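Local coordinates for alpha-2,3-sialyltransferase (PDB 2P2V), which probably transfers sialic acid from a CMP-activated donor to an acceptor sugar in an alpha-2,3 linkage, this chain being the N-terminal catalytic part of a longer membrane-associated protein, at residues Phe103-Asn107 with Asp108-Gln112; Lys131-Tyr134 with Ala135-Tyr139; Gly151-Met154 with Cys155-Ile159; Thr264-Pro268 with Gly269-Tyr273. One frame throughout, in Å; residues are numbered along the deposited sequence.

Interaction 1: residues Phe103-Asn107 with Asp108-Gln112; sequences FIESN and DFLHQ. With EDO (1,2-ethanediol), chain G.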
loop_
_atom_site.group_PDB
_atom_site.type_symbol
_atom_site.label_atom_id
_atom_site.label_comp_id
_atom_site.label_asym_id
_atom_site.label_seq_id
_atom_site.Cartn_x
_atom_site.Cartn_y
_atom_site.Cartn_z
ATOM N N PHE A 103 16.376 -1.149 10.934
ATOM C CA PHE A 103 17.810 -1.215 11.205
ATOM C C PHE A 103 18.350 -2.637 11.146
ATOM O O PHE A 103 19.558 -2.876 11.381
ATOM C CB PHE A 103 18.160 -0.481 12.526
ATOM C CG PHE A 103 17.476 -1.069 13.743
ATOM C CD1 PHE A 103 16.203 -0.623 14.104
ATOM C CD2 PHE A 103 18.078 -2.095 14.475
ATOM C CE1 PHE A 103 15.530 -1.174 15.238
ATOM C CE2 PHE A 103 17.403 -2.700 15.603
ATOM C CZ PHE A 103 16.113 -2.230 15.977
ATOM N N ILE A 104 17.472 -3.609 10.874
ATOM C CA ILE A 104 17.897 -4.980 10.702
ATOM C C ILE A 104 17.695 -5.435 9.270
ATOM O O ILE A 104 18.578 -6.050 8.657
ATOM C CB ILE A 104 17.167 -5.965 11.686
ATOM C CG1 ILE A 104 17.253 -5.465 13.133
ATOM C CG2 ILE A 104 17.706 -7.397 11.513
ATOM C CD1 ILE A 104 16.661 -6.426 14.196
ATOM N N GLU A 105 16.524 -5.165 8.714
ATOM C CA GLU A 105 16.170 -5.505 7.347
ATOM C C GLU A 105 15.825 -4.214 6.630
ATOM O O GLU A 105 14.991 -3.440 7.077
ATOM C CB GLU A 105 14.973 -6.468 7.273
ATOM C CG GLU A 105 15.181 -7.825 8.028
ATOM C CD GLU A 105 14.354 -7.870 9.335
ATOM O OE1 GLU A 105 13.429 -7.048 9.449
ATOM O OE2 GLU A 105 14.646 -8.686 10.240
ATOM N N SER A 106 16.477 -3.959 5.508
ATOM C CA SER A 106 16.223 -2.701 4.829
ATOM C C SER A 106 14.814 -2.665 4.231
ATOM O O SER A 106 14.243 -3.713 3.929
ATOM C CB SER A 106 17.229 -2.503 3.697
ATOM O OG SER A 106 16.877 -3.268 2.555
ATOM N N ASN A 107 14.269 -1.471 4.030
ATOM C CA ASN A 107 12.962 -1.327 3.354
ATOM C C ASN A 107 12.929 -2.040 2.034
ATOM O O ASN A 107 11.965 -2.754 1.724
ATOM C CB ASN A 107 12.628 0.154 3.120
ATOM C CG ASN A 107 12.385 0.907 4.394
ATOM O OD1 ASN A 107 12.326 0.344 5.508
ATOM N ND2 ASN A 107 12.196 2.215 4.245
ATOM N N ASP A 108 13.996 -1.876 1.234
ATOM C CA ASP A 108 14.019 -2.523 -0.070
ATOM C C ASP A 108 14.078 -4.035 0.032
ATOM O O ASP A 108 13.474 -4.689 -0.762
ATOM C CB ASP A 108 15.199 -2.076 -0.930
ATOM C CG ASP A 108 14.956 -0.698 -1.638
ATOM O OD1 ASP A 108 13.793 -0.238 -1.771
ATOM O OD2 ASP A 108 15.969 -0.094 -2.086
ATOM N N PHE A 109 14.853 -4.568 0.971
ATOM C CA PHE A 109 14.925 -6.025 1.163
ATOM C C PHE A 109 13.512 -6.544 1.408
ATOM O O PHE A 109 13.083 -7.510 0.758
ATOM C CB PHE A 109 15.781 -6.396 2.367
ATOM C CG PHE A 109 15.835 -7.889 2.624
ATOM C CD1 PHE A 109 16.723 -8.707 1.928
ATOM C CD2 PHE A 109 14.975 -8.485 3.546
ATOM C CE1 PHE A 109 16.730 -10.122 2.124
ATOM C CE2 PHE A 109 14.962 -9.887 3.756
ATOM C CZ PHE A 109 15.836 -10.714 3.072
ATOM N N LEU A 110 12.811 -5.923 2.344
ATOM C CA LEU A 110 11.453 -6.485 2.699
ATOM C C LEU A 110 10.453 -6.302 1.585
ATOM O O LEU A 110 9.637 -7.204 1.310
ATOM C CB LEU A 110 10.923 -5.894 4.007
ATOM C CG LEU A 110 11.727 -6.278 5.272
ATOM C CD1 LEU A 110 11.201 -5.557 6.495
ATOM C CD2 LEU A 110 11.727 -7.806 5.520
ATOM N N HIS A 111 10.508 -5.140 0.938
ATOM C CA HIS A 111 9.614 -4.755 -0.175
ATOM C C HIS A 111 9.722 -5.683 -1.374
ATOM O O HIS A 111 8.719 -6.041 -2.016
ATOM C CB HIS A 111 9.898 -3.306 -0.626
ATOM C CG HIS A 111 9.099 -2.864 -1.818
ATOM N ND1 HIS A 111 9.642 -2.752 -3.088
ATOM C CD2 HIS A 111 7.806 -2.481 -1.930
ATOM C CE1 HIS A 111 8.711 -2.330 -3.926
ATOM N NE2 HIS A 111 7.586 -2.169 -3.249
ATOM N N GLN A 112 10.954 -6.084 -1.690
ATOM C CA GLN A 112 11.251 -6.877 -2.884
ATOM C C GLN A 112 11.393 -8.334 -2.560
ATOM O O GLN A 112 11.579 -9.105 -3.448
ATOM C CB GLN A 112 12.592 -6.437 -3.501
ATOM C CG GLN A 112 12.483 -5.008 -3.898
ATOM C CD GLN A 112 13.743 -4.506 -4.570
ATOM O OE1 GLN A 112 13.676 -3.615 -5.417
ATOM N NE2 GLN A 112 14.901 -5.061 -4.182
HETATM C C1 EDO G . 18.703 -6.906 4.643
HETATM O O1 EDO G . 18.724 -5.480 4.808
HETATM C C2 EDO G . 19.842 -7.432 5.489
HETATM O O2 EDO G . 20.956 -7.570 4.629
#
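Glu105 and an ethanediol molecule both approach the Phe109 ring obliquely: Glu105 CB lies 4.2 Å from Phe109 CD2, and C1 of the diol 3.6 Å from Phe109 CG. The same diol, probably from the crystallisation liquor, takes a hydrogen bond on O1 from Ser106 N (2.8 Å). Beside the ring, Glu105 CB also packs on the branch of Leu110, 3.8 Å from its CG, so the first carbon of the glutamate bridges two consecutive side chains of the helix. The chain of Glu105 bends at its second torsion (107°), and its carboxylate is occupied by backbone N-H groups of the preceding loop, Phe99 on OE2 and Leu101 on OE1.

The motif beneath is a serine N-cap. A chi1 of 79° turns Ser106 OG toward the first turn, where it accepts from Phe109 N at 2.9 Å, a nearly straight bond (161°). The helix then starts with Leu110 N to Ser106 O (3.1 Å) and His111 N to Asn107 O (2.9 Å).

This cap turns the loop after strand 90-96 into helix 107-116. At the outer end of the loop Phe103 packs on Gly269 of a second subunit. Within the chain, Phe103 and Ile104 reach helix 131-144, whereas Asp108 and Phe109 lean on helix 268-283.

Interaction 2: residues Lys131-Tyr134 with Ala135-Tyr139; sequences KEFY and AYIKY. With EDO (1,2-ethanediol), chain J.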
loop_
_atom_site.group_PDB
_atom_site.type_symbol
_atom_site.label_atom_id
_atom_site.label_comp_id
_atom_site.label_asym_id
_atom_site.label_seq_id
_atom_site.Cartn_x
_atom_site.Cartn_y
_atom_site.Cartn_z
ATOM N N LYS A 131 1.550 -11.917 19.955
ATOM C CA LYS A 131 1.566 -10.492 20.247
ATOM C C LYS A 131 2.428 -10.114 21.400
ATOM O O LYS A 131 3.272 -9.194 21.282
ATOM C CB LYS A 131 0.145 -9.924 20.370
ATOM C CG LYS A 131 -0.648 -10.107 19.071
ATOM C CD LYS A 131 -1.935 -9.279 19.109
ATOM C CE LYS A 131 -2.682 -9.330 17.773
ATOM N NZ LYS A 131 -1.773 -9.113 16.598
ATOM N N GLU A 132 2.264 -10.820 22.528
ATOM C CA GLU A 132 3.003 -10.474 23.698
ATOM C C GLU A 132 4.519 -10.724 23.502
ATOM O O GLU A 132 5.355 -9.867 23.878
ATOM C CB GLU A 132 2.443 -11.241 24.909
ATOM C CG GLU A 132 3.301 -11.061 26.139
ATOM C CD GLU A 132 2.671 -11.577 27.438
ATOM O OE1 GLU A 132 1.562 -12.167 27.362
ATOM O OE2 GLU A 132 3.328 -11.375 28.501
ATOM N N PHE A 133 4.865 -11.855 22.887
ATOM C CA PHE A 133 6.282 -12.267 22.729
ATOM C C PHE A 133 6.948 -11.308 21.727
ATOM O O PHE A 133 8.082 -10.794 21.956
ATOM C CB PHE A 133 6.385 -13.699 22.216
ATOM C CG PHE A 133 7.800 -14.151 22.042
ATOM C CD1 PHE A 133 8.579 -14.502 23.140
ATOM C CD2 PHE A 133 8.384 -14.168 20.742
ATOM C CE1 PHE A 133 9.911 -14.919 22.991
ATOM C CE2 PHE A 133 9.773 -14.566 20.579
ATOM C CZ PHE A 133 10.518 -14.929 21.677
ATOM N N TYR A 134 6.203 -10.984 20.693
ATOM C CA TYR A 134 6.715 -10.074 19.624
ATOM C C TYR A 134 7.007 -8.688 20.172
ATOM O O TYR A 134 8.043 -8.088 19.863
ATOM C CB TYR A 134 5.683 -9.968 18.525
ATOM C CG TYR A 134 6.165 -9.337 17.217
ATOM C CD1 TYR A 134 5.519 -8.242 16.671
ATOM C CD2 TYR A 134 7.149 -9.998 16.458
ATOM C CE1 TYR A 134 5.870 -7.756 15.375
ATOM C CE2 TYR A 134 7.544 -9.498 15.174
ATOM C CZ TYR A 134 6.897 -8.401 14.660
ATOM O OH TYR A 134 7.277 -7.926 13.396
ATOM N N ALA A 135 6.094 -8.132 20.987
ATOM C CA ALA A 135 6.369 -6.864 21.631
ATOM C C ALA A 135 7.547 -6.942 22.582
ATOM O O ALA A 135 8.339 -5.987 22.699
ATOM C CB ALA A 135 5.102 -6.334 22.364
ATOM N N TYR A 136 7.679 -8.056 23.303
ATOM C CA TYR A 136 8.798 -8.221 24.227
ATOM C C TYR A 136 10.156 -8.296 23.498
ATOM O O TYR A 136 11.149 -7.631 23.907
ATOM C CB TYR A 136 8.539 -9.507 25.067
ATOM C CG TYR A 136 9.752 -10.213 25.613
ATOM C CD1 TYR A 136 10.330 -11.247 24.914
ATOM C CD2 TYR A 136 10.288 -9.889 26.868
ATOM C CE1 TYR A 136 11.424 -11.911 25.389
ATOM C CE2 TYR A 136 11.415 -10.583 27.384
ATOM C CZ TYR A 136 11.955 -11.601 26.622
ATOM O OH TYR A 136 13.055 -12.316 27.042
ATOM N N ILE A 137 10.211 -9.026 22.401
ATOM C CA ILE A 137 11.532 -9.071 21.634
ATOM C C ILE A 137 11.833 -7.755 20.980
ATOM O O ILE A 137 13.017 -7.355 20.906
ATOM C CB ILE A 137 11.636 -10.290 20.692
ATOM C CG1 ILE A 137 10.628 -10.240 19.491
ATOM C CG2 ILE A 137 11.467 -11.624 21.505
ATOM C CD1 ILE A 137 10.831 -11.362 18.420
ATOM N N LYS A 138 10.821 -7.038 20.493
ATOM C CA LYS A 138 11.131 -5.714 19.904
ATOM C C LYS A 138 11.599 -4.711 20.924
ATOM O O LYS A 138 12.549 -3.945 20.638
ATOM C CB LYS A 138 9.946 -5.172 19.080
ATOM C CG LYS A 138 9.612 -6.106 17.886
ATOM C CD LYS A 138 8.901 -5.307 16.835
ATOM C CE LYS A 138 9.219 -5.902 15.501
ATOM N NZ LYS A 138 8.703 -5.136 14.383
ATOM N N TYR A 139 10.983 -4.714 22.108
ATOM C CA TYR A 139 11.359 -3.794 23.172
ATOM C C TYR A 139 12.826 -4.084 23.552
ATOM O O TYR A 139 13.653 -3.174 23.654
ATOM C CB TYR A 139 10.464 -3.989 24.412
ATOM C CG TYR A 139 10.804 -3.074 25.569
ATOM C CD1 TYR A 139 10.854 -1.685 25.397
ATOM C CD2 TYR A 139 11.035 -3.587 26.875
ATOM C CE1 TYR A 139 11.150 -0.831 26.468
ATOM C CE2 TYR A 139 11.329 -2.717 27.959
ATOM C CZ TYR A 139 11.410 -1.354 27.743
ATOM O OH TYR A 139 11.711 -0.451 28.756
HETATM C C1 EDO J . -1.079 -15.235 28.839
HETATM O O1 EDO J . -0.936 -16.617 28.515
HETATM C C2 EDO J . 0.205 -14.803 29.529
HETATM O O2 EDO J . 0.363 -13.397 29.335
#
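Four successive i to i+4 bonds join the two segments, from Ala135 N to Lys131 O (3.0 Å) through Lys138 N to Tyr134 O (3.0 Å), which makes this the first turns of the regular alpha-helix 131-144. Ile137 N to Phe133 O is the shortest, at 2.8 Å.

That pair also meets through its side chains in a CH-pi contact. Ile137 CG2 lies over one face of the Phe133 ring, 3.7 Å from the centroid and 24° off the normal, displaced toward the rim, where Phe133 CZ is its nearest atom. The isoleucine torsion explains the approach: with CG1 between N and the carbonyl carbon (chi1 67°), CG2 takes the place beside the backbone N and faces back along the helix. On the same side of the Phe133 plane, but nearer CD1 and CE1, the Tyr136 ring meets it obliquely, planes at 41° and centroids 5.9 Å apart, while Phe133 O lies at the edge of the tyrosine ring, near its plane. Tyr136 OH continues outward to Glu212 on helix 207-221, the helix that also packs on Phe133 through Leu217.

Around the helix, Lys138 stretches over a face of the Tyr134 ring. The lysine ammonium is shared within and between chains: it bonds to Asn100 O and to Asn115 O of a second subunit, placing this turn at a subunit interface. To the tyrosine hydroxyl it adds a weak bond, Lys138 NZ to Tyr134 OH at 3.3 Å.

Interaction 3: residues Gly151-Met154 with Cys155-Ile159; sequences GVYM and CAIAI. With CSF (cytidine-5'-monophosphate-3-fluoro-N-acetyl-neuraminic acid), chain O.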
loop_
_atom_site.group_PDB
_atom_site.type_symbol
_atom_site.label_atom_id
_atom_site.label_comp_id
_atom_site.label_asym_id
_atom_site.label_seq_id
_atom_site.Cartn_x
_atom_site.Cartn_y
_atom_site.Cartn_z
ATOM N N GLY A 151 17.866 -20.442 16.936
ATOM C CA GLY A 151 17.186 -21.547 17.657
ATOM C C GLY A 151 15.909 -21.130 18.341
ATOM O O GLY A 151 14.871 -21.786 18.178
ATOM N N VAL A 152 15.983 -20.069 19.113
ATOM C CA VAL A 152 14.854 -19.408 19.753
ATOM C C VAL A 152 13.855 -18.908 18.731
ATOM O O VAL A 152 12.692 -19.115 18.882
ATOM C CB VAL A 152 15.291 -18.248 20.697
ATOM C CG1 VAL A 152 14.122 -17.610 21.471
ATOM C CG2 VAL A 152 16.333 -18.733 21.695
ATOM N N TYR A 153 14.319 -18.273 17.644
ATOM C CA TYR A 153 13.397 -17.788 16.618
ATOM C C TYR A 153 12.560 -18.922 16.055
ATOM O O TYR A 153 11.345 -18.781 15.905
ATOM C CB TYR A 153 14.235 -17.108 15.481
ATOM C CG TYR A 153 13.410 -16.350 14.484
ATOM C CD1 TYR A 153 13.252 -14.975 14.601
ATOM C CD2 TYR A 153 12.802 -17.007 13.417
ATOM C CE1 TYR A 153 12.462 -14.304 13.684
ATOM C CE2 TYR A 153 12.007 -16.345 12.507
ATOM C CZ TYR A 153 11.881 -14.992 12.639
ATOM O OH TYR A 153 11.121 -14.307 11.735
ATOM N N MET A 154 13.210 -20.042 15.742
ATOM C CA MET A 154 12.534 -21.212 15.204
ATOM C C MET A 154 11.486 -21.740 16.197
ATOM O O MET A 154 10.405 -22.227 15.762
ATOM C CB MET A 154 13.527 -22.335 14.874
ATOM C CG MET A 154 14.366 -22.028 13.584
ATOM S SD MET A 154 15.306 -23.468 13.063
ATOM C CE MET A 154 16.498 -23.468 14.347
ATOM N N CYS A 155 11.801 -21.664 17.484
ATOM C CA CYS A 155 10.775 -22.066 18.529
ATOM C C CYS A 155 9.521 -21.188 18.465
ATOM O O CYS A 155 8.385 -21.683 18.513
ATOM C CB CYS A 155 11.378 -21.981 19.935
ATOM S SG CYS A 155 12.599 -23.261 20.259
ATOM N N ALA A 156 9.727 -19.879 18.363
ATOM C CA ALA A 156 8.642 -18.911 18.244
ATOM C C ALA A 156 7.827 -19.220 17.001
ATOM O O ALA A 156 6.582 -19.255 17.023
ATOM C CB ALA A 156 9.237 -17.385 18.261
ATOM N N ILE A 157 8.508 -19.494 15.870
ATOM C CA ILE A 157 7.797 -19.794 14.651
ATOM C C ILE A 157 6.940 -21.064 14.837
ATOM O O ILE A 157 5.743 -21.087 14.460
ATOM C CB ILE A 157 8.788 -20.030 13.453
ATOM C CG1 ILE A 157 9.386 -18.679 13.035
ATOM C CG2 ILE A 157 8.041 -20.641 12.271
ATOM C CD1 ILE A 157 8.503 -17.818 12.147
ATOM N N ALA A 158 7.560 -22.079 15.414
ATOM C CA ALA A 158 6.859 -23.382 15.673
ATOM C C ALA A 158 5.593 -23.154 16.513
ATOM O O ALA A 158 4.502 -23.654 16.158
ATOM C CB ALA A 158 7.791 -24.378 16.328
ATOM N N ILE A 159 5.727 -22.356 17.568
ATOM C CA ILE A 159 4.609 -22.042 18.493
ATOM C C ILE A 159 3.536 -21.266 17.776
ATOM O O ILE A 159 2.321 -21.612 17.860
ATOM C CB ILE A 159 5.130 -21.328 19.747
ATOM C CG1 ILE A 159 6.018 -22.293 20.523
ATOM C CG2 ILE A 159 4.008 -20.733 20.595
ATOM C CD1 ILE A 159 6.803 -21.677 21.591
HETATM C C5A CSF O . 25.837 -15.786 13.546
HETATM C C4A CSF O . 25.566 -16.265 14.968
HETATM C C2A CSF O . 23.412 -17.415 14.190
HETATM O O6A CSF O . 23.817 -17.021 12.861
HETATM C C6A CSF O . 25.224 -16.812 12.576
HETATM C C3A CSF O . 24.066 -16.487 15.213
HETATM O O4A CSF O . 25.997 -15.264 15.880
HETATM N N5A CSF O . 27.307 -15.755 13.387
HETATM C C7A CSF O . 25.322 -16.359 11.124
HETATM C C8A CSF O . 24.675 -17.379 10.194
HETATM C C9A CSF O . 24.667 -16.897 8.728
HETATM O O9A CSF O . 24.158 -17.913 7.833
HETATM O O8A CSF O . 25.358 -18.662 10.364
HETATM O O7A CSF O . 24.727 -15.054 11.009
HETATM C C1A CSF O . 21.914 -17.201 14.355
HETATM O OBA CSF O . 21.463 -17.254 15.534
HETATM O OAA CSF O . 21.214 -16.993 13.326
HETATM O O1A CSF O . 23.618 -18.805 14.536
HETATM O O2A CSF O . 25.881 -19.803 14.582
HETATM N N1 CSF O . 24.119 -22.711 18.245
HETATM C C2 CSF O . 24.446 -22.754 19.635
HETATM N N3 CSF O . 25.733 -22.969 20.039
HETATM C C4 CSF O . 26.702 -23.165 19.116
HETATM C C5 CSF O . 26.401 -23.131 17.749
HETATM C C6 CSF O . 25.092 -22.904 17.332
HETATM C "C3'" CSF O . 22.062 -20.554 16.640
HETATM C "C2'" CSF O . 22.180 -21.089 18.053
HETATM C "C1'" CSF O . 22.717 -22.502 17.821
HETATM O "O4'" CSF O . 22.542 -22.849 16.430
HETATM C "C4'" CSF O . 21.909 -21.773 15.739
HETATM P PA CSF O . 24.563 -19.944 13.860
HETATM O "O5'" CSF O . 23.903 -21.330 14.396
HETATM C "C5'" CSF O . 22.501 -21.587 14.343
HETATM O "O3'" CSF O . 20.899 -19.744 16.504
HETATM O "O2'" CSF O . 20.869 -21.138 18.680
HETATM N N4 CSF O . 27.995 -23.392 19.500
HETATM O O2 CSF O . 23.535 -22.553 20.486
HETATM O O3A CSF O . 24.466 -20.007 12.363
HETATM C C10 CSF O . 27.823 -14.808 12.584
HETATM O O10 CSF O . 27.132 -13.984 11.965
HETATM C C11 CSF O . 29.330 -14.820 12.463
HETATM F F3A CSF O . 23.398 -15.285 15.150
#
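Tyr153 and Ile157, one turn apart on the alpha-helix 150-161, form the main side-chain contact, with their axes at a slant to each other. Ile157 CG1 meets the tyrosine ring obliquely, 3.5 Å from Tyr153 CE2. Ile157 chi1 of -73° puts CG1 beside its own N, facing back up the helix toward the tyrosine, and the second torsion (-80°) then carries CD1 forward along the helix, still 3.8 Å from Tyr153 CE2. Farther out, Tyr153 OH bonds to Thr98 O and Phe99 meets the ring edge-to-face, which together probably restrict the rotation of the ring.

The same two residues share a main-chain bond, Ile157 N to Tyr153 O at 2.9 Å, lying in the carbonyl plane. Its neighbours, Ala156 N to Val152 O and Ala158 N to Met154 O, continue the i to i+4 ladder.

Other sides of the helix are closely covered: Met154, Cys155 and Ala158 pack on strand 21-25 of the parallel sheet, Val152 and Cys155 on helix 207-221, and Ala156 with Ile157 on helix 124-127. The N-terminal end meets the nucleotide-sugar analogue, also held by Ser150 OG. There the main chain itself is the donor: Gly151 N gives a hydrogen bond to ribose O3' of the ligand at 3.1 Å, with an N-H...O angle of 151°.

Interaction 4: residues Thr264-Pro268 with Gly269-Tyr273; sequences TDNTP and GVSFY. With EDO (1,2-ethanediol), chain C; EDO (1,2-ethanediol), chain F.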
loop_
_atom_site.group_PDB
_atom_site.type_symbol
_atom_site.label_atom_id
_atom_site.label_comp_id
_atom_site.label_asym_id
_atom_site.label_seq_id
_atom_site.Cartn_x
_atom_site.Cartn_y
_atom_site.Cartn_z
ATOM N N THR A 264 26.966 -17.223 -5.938
ATOM C CA THR A 264 26.085 -16.949 -7.065
ATOM C C THR A 264 26.918 -16.354 -8.202
ATOM O O THR A 264 27.890 -15.685 -7.943
ATOM C CB THR A 264 24.971 -15.982 -6.643
ATOM O OG1 THR A 264 25.566 -14.814 -6.082
ATOM C CG2 THR A 264 24.124 -16.635 -5.517
ATOM N N ASP A 265 26.510 -16.592 -9.431
ATOM C CA ASP A 265 27.082 -15.901 -10.598
ATOM C C ASP A 265 26.583 -14.462 -10.698
ATOM O O ASP A 265 25.445 -14.155 -10.332
ATOM C CB ASP A 265 26.703 -16.655 -11.853
ATOM C CG ASP A 265 27.508 -17.939 -12.032
ATOM O OD1 ASP A 265 28.586 -18.058 -11.411
ATOM O OD2 ASP A 265 27.073 -18.820 -12.800
ATOM N N ASN A 266 27.431 -13.585 -11.223
ATOM C CA ASN A 266 27.111 -12.200 -11.439
ATOM C C ASN A 266 26.154 -11.958 -12.628
ATOM O O ASN A 266 26.489 -11.272 -13.613
ATOM C CB ASN A 266 28.419 -11.447 -11.631
ATOM C CG ASN A 266 28.242 -9.949 -11.603
ATOM O OD1 ASN A 266 28.656 -9.247 -12.548
ATOM N ND2 ASN A 266 27.666 -9.434 -10.511
ATOM N N THR A 267 24.947 -12.532 -12.568
ATOM C CA THR A 267 23.911 -12.233 -13.552
ATOM C C THR A 267 23.326 -10.808 -13.383
ATOM O O THR A 267 23.641 -10.098 -12.407
ATOM C CB THR A 267 22.755 -13.235 -13.396
ATOM O OG1 THR A 267 22.195 -13.040 -12.096
ATOM C CG2 THR A 267 23.244 -14.659 -13.554
ATOM N N PRO A 268 22.506 -10.342 -14.339
ATOM C CA PRO A 268 21.905 -9.019 -14.150
ATOM C C PRO A 268 21.071 -8.977 -12.854
ATOM O O PRO A 268 21.124 -8.026 -12.126
ATOM C CB PRO A 268 21.035 -8.859 -15.375
ATOM C CG PRO A 268 21.790 -9.612 -16.419
ATOM C CD PRO A 268 22.177 -10.885 -15.669
ATOM N N GLY A 269 20.377 -10.057 -12.552
ATOM C CA GLY A 269 19.518 -10.059 -11.345
ATOM C C GLY A 269 20.293 -10.106 -10.042
ATOM O O GLY A 269 19.975 -9.374 -9.126
ATOM N N VAL A 270 21.301 -10.975 -9.966
ATOM C CA VAL A 270 22.171 -11.067 -8.792
ATOM C C VAL A 270 22.899 -9.750 -8.645
ATOM O O VAL A 270 23.020 -9.241 -7.530
ATOM C CB VAL A 270 23.183 -12.264 -8.874
ATOM C CG1 VAL A 270 24.239 -12.156 -7.809
ATOM C CG2 VAL A 270 22.461 -13.605 -8.640
ATOM N N SER A 271 23.431 -9.181 -9.745
ATOM C CA SER A 271 24.164 -7.903 -9.555
ATOM C C SER A 271 23.271 -6.782 -9.046
ATOM O O SER A 271 23.685 -6.017 -8.207
ATOM C CB SER A 271 25.029 -7.472 -10.794
ATOM O OG SER A 271 24.299 -7.698 -11.956
ATOM N N PHE A 272 22.055 -6.680 -9.587
ATOM C CA PHE A 272 21.076 -5.727 -9.166
ATOM C C PHE A 272 20.847 -5.892 -7.659
ATOM O O PHE A 272 20.868 -4.925 -6.883
ATOM C CB PHE A 272 19.735 -5.958 -9.928
ATOM C CG PHE A 272 18.658 -4.990 -9.493
ATOM C CD1 PHE A 272 17.935 -5.245 -8.321
ATOM C CD2 PHE A 272 18.426 -3.808 -10.209
ATOM C CE1 PHE A 272 17.002 -4.346 -7.853
ATOM C CE2 PHE A 272 17.440 -2.923 -9.782
ATOM C CZ PHE A 272 16.744 -3.183 -8.576
ATOM N N TYR A 273 20.584 -7.140 -7.274
ATOM C CA TYR A 273 20.297 -7.483 -5.859
ATOM C C TYR A 273 21.421 -7.117 -4.895
ATOM O O TYR A 273 21.188 -6.428 -3.879
ATOM C CB TYR A 273 19.994 -8.967 -5.798
ATOM C CG TYR A 273 19.542 -9.409 -4.419
ATOM C CD1 TYR A 273 18.187 -9.650 -4.164
ATOM C CD2 TYR A 273 20.462 -9.578 -3.379
ATOM C CE1 TYR A 273 17.768 -10.045 -2.867
ATOM C CE2 TYR A 273 20.062 -9.998 -2.111
ATOM C CZ TYR A 273 18.722 -10.206 -1.869
ATOM O OH TYR A 273 18.284 -10.623 -0.611
HETATM C C1 EDO C . 23.862 -19.368 -9.352
HETATM O O1 EDO C . 23.812 -17.983 -9.744
HETATM C C2 EDO C . 24.806 -20.206 -10.184
HETATM O O2 EDO C . 26.081 -19.829 -9.704
HETATM C C1 EDO F . 16.988 -6.321 -3.061
HETATM O O1 EDO F . 15.770 -6.929 -2.628
HETATM C C2 EDO F . 17.655 -5.615 -1.896
HETATM O O2 EDO F . 18.773 -6.432 -1.543
#
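Thr267 and Ser271 meet through one carbonyl oxygen: Thr267 O accepts from Ser271 N at 2.8 Å and from Ser271 OG at 2.5 Å, the two donors arriving from opposite faces of the carbonyl plane. The hydroxyl gets there because Ser271 chi1 of 42° folds OG back on the preceding turn. Thr267 is also the N-cap, its OG1 accepting from Val270 N at 3.1 Å in a nearly straight bond (167°). Phe272 N to Pro268 O then continues the helix, with the proline ring at its first position.

Around this cap, Val270 packs under the incoming loop. Its CB touches Asp265 O at 3.3 Å and its CG1 touches Thr264 OG1 at 3.4 Å, while next along the helix Asn266 ND2 approaches Ser271 CB (3.3 Å). An inverse gamma turn centred on Asn266, with a weak Thr267 N to Asp265 O bond, turns the chain toward the cap.

Thr267 OG1 has a further bond to Ile142 O of a third subunit, whose Tyr143 packs on Thr264 and Thr267; the cap therefore lies at a subunit interface. Within its own chain the contact begins helix 268-283, where Val270 leans on helix 73-85 and Phe272 and Tyr273 pack against helix 107-116.

From the N terminus the four contacts follow in series; none nests in or crosses another, and each joins two contiguous segments, so none closes a long loop. Interaction 1 begins helix 107-116 after strand 90-96. Interactions 2 and 3 lie on the consecutive helices 131-144 and 150-161, their centres about 13 Å apart, and touch where Phe133 CE2 meets Ala156 CB at 3.7 Å. Interaction 4 begins the C-terminal helix 268-283, which returns to helix 107-116: Phe109 CE1 lies 3.2 Å from Tyr273 OH. Thus two pairs of helices are tied, 1 with 4 and 2 with 3, while the centres of 2 and 4 stand about 36 Å apart.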